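Chymotrypsin-like serine protease (Equine arteritis virus, PDB 1MBM) probably cleaves viral polyproteins as the nsp4 proteinase, a chymotrypsin-like serine endopeptidase with a C-terminal alpha/beta extension. Local coordinates at residues P75-A80 with D122-V127; T166-D171 with D181-S186. All coordinates share one frame; numbering follows the deposited sequence.

Contact 1. Residues P75-A80 with D122-V127; sequences PQLHFA and DAVVGV
Val-124 is the bump of this contact, and the notch between Leu-77 and Phe-79 receives it. Its CG2 meets Leu-77 CD1 at 3.7 Å; Val-124 CB meets the ring edge of Phe-79 in its plane, 3.8 Å from Phe-79 CD1, and CG1 lies near Phe-79 CE1. Leu-77 CG, anti to the backbone N (chi1 -178°), sits above one face of that ring, displaced toward its rim. On the other flank two small bumps touch, Ala-80 CB and Ala-123 CB at 3.6 Å. The backbones run in the same general sense, 45° apart, and join in a single bridge: Val-124 N donates to His-78 O (2.7 Å), almost along the C=O axis, and Ala-80 N to Val-124 O (3.0 Å) from above the carbonyl plane. Toward Gln-76 and Asp-122 the chains part, and two waters link Gln-76 O and His-78 N to Asp-122 O; at the other end one donates to Ala-80 O and Val-125 O. His-78 CD2 lies 3.7 Å from Asp-122 OD2, ring and carboxylate planes 34° apart. Trp-20 and Leu-29 of the first barrel touch Val-124; lying between strands 60-65 and 85-91, residues 75-80 fit the interdomain linker of the two-barrel chymotrypsin fold.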
# COMPACT_ATOMS: atom_id res chain seq x y z
N PRO A 75 15.06 6.99 0.86
CA PRO A 75 14.43 7.90 -0.11
C PRO A 75 13.61 8.98 0.60
O PRO A 75 13.09 8.73 1.69
CB PRO A 75 13.52 6.97 -0.91
CG PRO A 75 13.30 5.79 -0.00
CD PRO A 75 14.61 5.60 0.68
N GLN A 76 13.53 10.16 -0.01
CA GLN A 76 12.78 11.26 0.57
C GLN A 76 11.31 10.90 0.67
O GLN A 76 10.75 10.29 -0.24
CB GLN A 76 12.95 12.52 -0.28
CG GLN A 76 12.65 13.80 0.46
CD GLN A 76 13.77 14.20 1.40
OE1 GLN A 76 14.89 13.72 1.27
NE2 GLN A 76 13.47 15.09 2.35
N LEU A 77 10.68 11.25 1.79
CA LEU A 77 9.27 10.96 1.98
C LEU A 77 8.39 12.05 1.38
O LEU A 77 8.48 13.20 1.79
CB LEU A 77 8.94 10.84 3.48
CG LEU A 77 7.50 10.50 3.85
CD1 LEU A 77 7.05 9.21 3.17
CD2 LEU A 77 7.31 10.37 5.36
N HIS A 78 7.54 11.67 0.42
CA HIS A 78 6.54 12.59 -0.12
C HIS A 78 5.17 11.94 0.04
O HIS A 78 4.98 10.79 -0.34
CB HIS A 78 6.78 12.87 -1.62
CG HIS A 78 8.12 13.47 -1.92
ND1 HIS A 78 8.47 14.74 -1.54
CD2 HIS A 78 9.18 12.97 -2.60
CE1 HIS A 78 9.70 15.00 -1.95
NE2 HIS A 78 10.15 13.94 -2.59
N PHE A 79 4.22 12.65 0.65
CA PHE A 79 2.86 12.16 0.71
C PHE A 79 2.10 12.76 -0.48
O PHE A 79 2.36 13.90 -0.87
CB PHE A 79 2.19 12.56 2.02
CG PHE A 79 2.63 11.74 3.21
CD1 PHE A 79 2.96 10.41 3.06
CD2 PHE A 79 2.71 12.31 4.47
CE1 PHE A 79 3.36 9.64 4.17
CE2 PHE A 79 3.11 11.56 5.57
CZ PHE A 79 3.44 10.22 5.42
N ALA A 80 1.17 11.99 -1.04
CA ALA A 80 0.34 12.50 -2.14
C ALA A 80 -1.06 11.91 -2.09
O ALA A 80 -1.27 10.79 -1.61
CB ALA A 80 0.98 12.21 -3.50
N ASP A 122 6.92 8.65 -6.89
CA ASP A 122 7.85 8.75 -5.77
C ASP A 122 7.14 9.11 -4.46
O ASP A 122 7.77 9.52 -3.49
CB ASP A 122 8.93 9.80 -6.08
CG ASP A 122 8.37 11.22 -6.18
OD1 ASP A 122 7.13 11.40 -6.20
OD2 ASP A 122 9.10 12.24 -6.24
N ALA A 123 5.82 8.93 -4.44
CA ALA A 123 5.06 9.37 -3.28
C ALA A 123 4.25 8.28 -2.62
O ALA A 123 3.70 7.41 -3.29
CB ALA A 123 4.16 10.54 -3.66
N VAL A 124 4.16 8.36 -1.29
CA VAL A 124 3.36 7.45 -0.50
C VAL A 124 1.93 7.99 -0.47
O VAL A 124 1.70 9.16 -0.14
CB VAL A 124 3.89 7.36 0.95
CG1 VAL A 124 2.94 6.57 1.84
CG2 VAL A 124 5.28 6.75 0.97
N VAL A 125 0.97 7.14 -0.82
CA VAL A 125 -0.42 7.51 -0.72
C VAL A 125 -1.04 6.92 0.56
O VAL A 125 -2.01 7.47 1.10
CB VAL A 125 -1.23 7.13 -2.00
CG1 VAL A 125 -0.62 7.80 -3.24
CG2 VAL A 125 -1.26 5.62 -2.18
N GLY A 126 -0.47 5.82 1.06
CA GLY A 126 -1.00 5.21 2.27
C GLY A 126 -0.26 3.94 2.68
O GLY A 126 0.79 3.62 2.11
N VAL A 127 -0.78 3.24 3.67
CA VAL A 127 -0.23 1.94 4.05
C VAL A 127 -1.30 0.89 3.80
O VAL A 127 -2.49 1.18 3.85
CB VAL A 127 0.25 1.87 5.53
CG1 VAL A 127 1.45 2.79 5.77
CG2 VAL A 127 -0.89 2.19 6.50
O HOH W 1 10.39 9.09 -2.69
O HOH W 2 7.66 8.98 -0.56
O HOH W 3 -2.96 9.82 0.29

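Contact 2. Residues T166-D171 with D181-S186; sequences TSIPKD and DAVPRS
Two side chains with similar first torsions carry the contact, each placing a branch anti to its own carbonyl carbon. In Ile-168 that branch is CG1 (chi1 -51°), and a nearly extended chi2 of 163° drives CD1 over the backbone of the second segment, 3.5 Å from Asp-181 C. In Thr-166 it is OG1 (chi1 -54°), which reaches the start of the helix, 3.3 Å from Arg-185 CA and 3.4 Å from Arg-185 CB. That hydroxyl is hydrogen-bonded to Pro-164 O, which helps fix its rotation, so its contact with Arg-185 is one of packing. The backbones pair antiparallel at Thr-166. Thr-166 and Val-183 form a hydrogen-bonded pair: Thr-166 N donates to Val-183 O at 2.6 Å, bent and from above the carbonyl plane, whereas Val-183 N donates to Thr-166 O at 2.9 Å, much straighter and in plane. Ala-182 CB packs 3.5 Å from Thr-166 O. Val-183 continues inward to Leu-154 and Ser-158 of helix 154-158, and Leu-154 also meets Ile-168. Pro-184 then occupies the N-cap position, turning the strand straight into helix 185-192. This is a small two-stranded antiparallel sheet packed against helices, consistent with the alpha/beta C-terminal extension that nsp4 adds to its chymotrypsin-like core.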
# COMPACT_ATOMS: atom_id res chain seq x y z
N THR A 166 -11.04 -3.79 -24.13
CA THR A 166 -10.58 -5.15 -23.87
C THR A 166 -11.59 -5.88 -22.99
O THR A 166 -12.26 -5.25 -22.17
CB THR A 166 -9.23 -5.08 -23.13
OG1 THR A 166 -8.32 -4.27 -23.89
CG2 THR A 166 -8.55 -6.44 -23.07
N SER A 167 -11.67 -7.20 -23.13
CA SER A 167 -12.57 -8.03 -22.31
C SER A 167 -12.28 -7.88 -20.82
O SER A 167 -11.13 -7.76 -20.41
CB SER A 167 -12.45 -9.50 -22.71
OG SER A 167 -12.89 -9.70 -24.04
N ILE A 168 -13.34 -7.84 -20.02
CA ILE A 168 -13.22 -7.69 -18.57
C ILE A 168 -12.71 -8.99 -17.96
O ILE A 168 -13.20 -10.06 -18.30
CB ILE A 168 -14.61 -7.38 -17.99
CG1 ILE A 168 -15.25 -6.22 -18.74
CG2 ILE A 168 -14.56 -7.07 -16.50
CD1 ILE A 168 -16.73 -6.17 -18.48
N PRO A 169 -11.74 -8.89 -17.05
CA PRO A 169 -11.21 -10.06 -16.34
C PRO A 169 -12.31 -10.82 -15.61
O PRO A 169 -13.32 -10.22 -15.23
CB PRO A 169 -10.25 -9.44 -15.32
CG PRO A 169 -9.87 -8.13 -15.91
CD PRO A 169 -11.06 -7.64 -16.66
N LYS A 170 -12.12 -12.12 -15.42
CA LYS A 170 -13.14 -12.98 -14.84
C LYS A 170 -13.54 -12.63 -13.41
O LYS A 170 -14.69 -12.27 -13.16
CB LYS A 170 -12.73 -14.46 -14.94
CG LYS A 170 -13.01 -15.10 -16.30
CD LYS A 170 -11.89 -14.85 -17.30
CE LYS A 170 -12.38 -14.91 -18.74
NZ LYS A 170 -13.08 -16.18 -19.05
N ASP A 171 -12.60 -12.71 -12.47
CA ASP A 171 -12.97 -12.46 -11.08
C ASP A 171 -12.71 -11.03 -10.61
O ASP A 171 -11.58 -10.62 -10.33
CB ASP A 171 -12.38 -13.52 -10.13
CG ASP A 171 -10.91 -13.30 -9.83
OD1 ASP A 171 -10.08 -13.47 -10.75
OD2 ASP A 171 -10.49 -12.96 -8.70
N ASP A 181 -19.30 -3.97 -21.12
CA ASP A 181 -18.76 -5.30 -21.38
C ASP A 181 -17.31 -5.27 -21.86
O ASP A 181 -16.77 -6.29 -22.30
CB ASP A 181 -19.67 -6.11 -22.32
CG ASP A 181 -19.72 -5.56 -23.73
OD1 ASP A 181 -19.15 -4.48 -23.98
OD2 ASP A 181 -20.30 -6.16 -24.66
N ALA A 182 -16.68 -4.09 -21.77
CA ALA A 182 -15.28 -3.92 -22.16
C ALA A 182 -14.66 -2.71 -21.47
O ALA A 182 -15.35 -1.75 -21.16
CB ALA A 182 -15.12 -3.82 -23.68
N VAL A 183 -13.36 -2.78 -21.22
CA VAL A 183 -12.63 -1.70 -20.54
C VAL A 183 -11.30 -1.43 -21.26
O VAL A 183 -10.82 -2.28 -22.01
CB VAL A 183 -12.33 -2.05 -19.06
CG1 VAL A 183 -13.63 -2.21 -18.25
CG2 VAL A 183 -11.46 -3.29 -18.94
N PRO A 184 -10.73 -0.24 -21.08
CA PRO A 184 -9.41 0.08 -21.65
C PRO A 184 -8.37 -0.95 -21.22
O PRO A 184 -8.36 -1.39 -20.06
CB PRO A 184 -9.07 1.43 -21.03
CG PRO A 184 -10.42 2.07 -20.83
CD PRO A 184 -11.31 0.93 -20.38
N ARG A 185 -7.51 -1.32 -22.17
CA ARG A 185 -6.48 -2.34 -21.97
C ARG A 185 -5.65 -2.22 -20.70
O ARG A 185 -5.36 -3.23 -20.06
CB ARG A 185 -5.55 -2.37 -23.18
CG ARG A 185 -4.57 -3.53 -23.18
CD ARG A 185 -3.50 -3.43 -24.26
NE ARG A 185 -3.88 -4.11 -25.49
CZ ARG A 185 -3.64 -3.65 -26.71
NH1 ARG A 185 -3.04 -2.47 -26.89
NH2 ARG A 185 -4.01 -4.36 -27.77
N SER A 186 -5.25 -1.01 -20.34
CA SER A 186 -4.44 -0.82 -19.14
C SER A 186 -5.22 -1.17 -17.87
O SER A 186 -4.65 -1.72 -16.94
CB SER A 186 -3.82 0.59 -19.05
OG SER A 186 -4.81 1.58 -18.88

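In the fold
Both segments of contact 1 precede those of contact 2 in the sequence, and the two contacts do not touch: their centres are about 30 Å apart and their nearest atoms about 17 Å. The centre of contact 1 is about 10 Å from that of the chain, at the junction of the two barrels; that of contact 2, at about 23 Å, is peripheral, in a separate two-stranded sheet beyond the barrels. Neither contributes a residue to the probable Ser-114, His-33 and Asp-59 triad. Contact 1 is linked to that region through strand 117-120, which follows Ser-114 in sequence and pairs with strand 123-132. Thus contact 1 joins the linker to the second barrel beside the first, and contact 2 pairs two strands within the probable C-terminal extension.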